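Local coordinates for putative peptide ABC-transport system periplasmic peptide-binding protein (PDB 4OEV), which binds nickel extracytoplasmically, here with oxalate in the same pocket, for an ABC-type importer, and belongs to a family generally assigned to peptide transport, at residues F34-T38 with P48-K52. Sequence-based numbering, arbitrary orientation.
Sequences FSGLT and PDLAK
Leu37 and Leu50 cross at about a right angle where the chain, having turned back on itself, brings 48-52 against 34-38. The touching branch of Leu37 is CD2, 3.8 Å from Leu50 CB, while CB of Leu37 sits 3.9 Å from CB of Ala51. Leu50 has its CG beside its own backbone N (chi1 -73°), and the isobutyl group lies along the backbone of Ser35 and Gly36, CD1 meeting Ser35 O and CG facing the Ser35 hydroxyl. Asp49 takes the other course: CG is anti to the backbone N (chi1 -168°), its CB packs against Gly36 O, and OD2 comes within 3.7 Å of Ser35 CB. Asp49 OD2 accepts a hydrogen bond from a water 2.8 Å away, which in turn takes the N-H of Gly36 and donates to Thr38 O, tying the carboxylate to the backbone of 34-38.

Two carbonyls grip three consecutive N-H groups. Gly36 O accepts the N-H of Leu50 (N to O 2.9 Å). Leu37 O is shared: Ala51 N reaches it in the carbonyl plane at 3.1 Å, whereas Asp49 N comes from above that plane at 2.9 Å. Thr38 and Pro48 then form an antiparallel non-hydrogen-bonded pair, their side chains diverging, as the strands of this hairpin, 38-40 and 46-48, begin and end.

Tyr183 OH is hydrogen-bonded to both Asp49 OD1 and Ser35 OG, and the serine hydroxyl has a further hydrogen bond with Thr160 OG1. Strand 62-67 packs on Leu37 and Ala51 through Ile65 and Leu67, so this buried crossing joins the loop after helix 30-33 to the edge of the four-stranded antiparallel sheet, where strand 51-56 begins.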
# COMPACT_ATOMS: atom_id res chain seq x y z
N PHE A 34 -1.34 4.90 -17.28
CA PHE A 34 -0.88 6.27 -17.01
C PHE A 34 0.59 6.32 -16.69
O PHE A 34 1.20 5.28 -16.36
CB PHE A 34 -1.67 6.88 -15.85
CG PHE A 34 -3.14 6.97 -16.12
CD1 PHE A 34 -3.67 8.12 -16.71
CD2 PHE A 34 -3.98 5.92 -15.83
CE1 PHE A 34 -5.03 8.21 -16.98
CE2 PHE A 34 -5.34 5.98 -16.10
CZ PHE A 34 -5.87 7.15 -16.66
N SER A 35 1.18 7.50 -16.84
CA SER A 35 2.53 7.70 -16.36
C SER A 35 2.62 9.07 -15.76
O SER A 35 1.84 9.97 -16.15
CB SER A 35 3.56 7.52 -17.49
OG SER A 35 3.30 8.46 -18.50
N GLY A 36 3.59 9.25 -14.87
CA GLY A 36 3.73 10.46 -14.09
C GLY A 36 4.95 11.25 -14.51
O GLY A 36 5.66 10.86 -15.46
N LEU A 37 5.16 12.37 -13.83
CA LEU A 37 6.32 13.22 -14.08
C LEU A 37 7.60 12.53 -13.70
O LEU A 37 8.65 12.78 -14.30
CB LEU A 37 6.20 14.54 -13.31
CG LEU A 37 4.98 15.36 -13.69
CD1 LEU A 37 4.97 16.71 -12.93
CD2 LEU A 37 4.96 15.55 -15.23
N THR A 38 7.53 11.69 -12.66
CA THR A 38 8.69 10.96 -12.21
C THR A 38 8.40 9.47 -12.18
O THR A 38 7.25 9.03 -12.28
CB THR A 38 9.15 11.43 -10.81
OG1 THR A 38 8.12 11.19 -9.86
CG2 THR A 38 9.45 12.94 -10.79
N PRO A 48 13.61 10.80 -14.13
CA PRO A 48 12.66 11.57 -14.95
C PRO A 48 11.72 10.65 -15.71
O PRO A 48 12.12 9.55 -16.14
CB PRO A 48 13.56 12.35 -15.91
CG PRO A 48 14.90 12.33 -15.29
CD PRO A 48 15.01 11.11 -14.44
N ASP A 49 10.47 11.08 -15.87
CA ASP A 49 9.56 10.32 -16.72
C ASP A 49 8.88 11.29 -17.67
O ASP A 49 9.46 11.65 -18.67
CB ASP A 49 8.53 9.51 -15.91
CG ASP A 49 7.80 8.50 -16.79
OD1 ASP A 49 7.97 8.65 -18.04
OD2 ASP A 49 7.06 7.62 -16.29
N LEU A 50 7.67 11.76 -17.37
CA LEU A 50 7.08 12.76 -18.27
C LEU A 50 7.82 14.07 -18.13
O LEU A 50 7.85 14.88 -19.09
CB LEU A 50 5.60 12.96 -17.99
CG LEU A 50 4.65 11.84 -18.42
CD1 LEU A 50 3.21 12.18 -17.97
CD2 LEU A 50 4.72 11.59 -19.93
N ALA A 51 8.43 14.29 -16.98
CA ALA A 51 9.24 15.50 -16.79
C ALA A 51 10.72 15.20 -17.09
O ALA A 51 11.24 14.20 -16.60
CB ALA A 51 9.07 16.05 -15.39
N LYS A 52 11.37 16.05 -17.92
CA LYS A 52 12.79 15.89 -18.23
C LYS A 52 13.73 16.27 -17.07
O LYS A 52 14.76 15.62 -16.86
CB LYS A 52 13.20 16.78 -19.46
CG LYS A 52 12.50 16.47 -20.79
CD LYS A 52 12.95 17.39 -21.97
CE LYS A 52 12.62 16.73 -23.35
NZ LYS A 52 13.21 17.35 -24.59
O HOH W 1 5.30 7.41 -14.10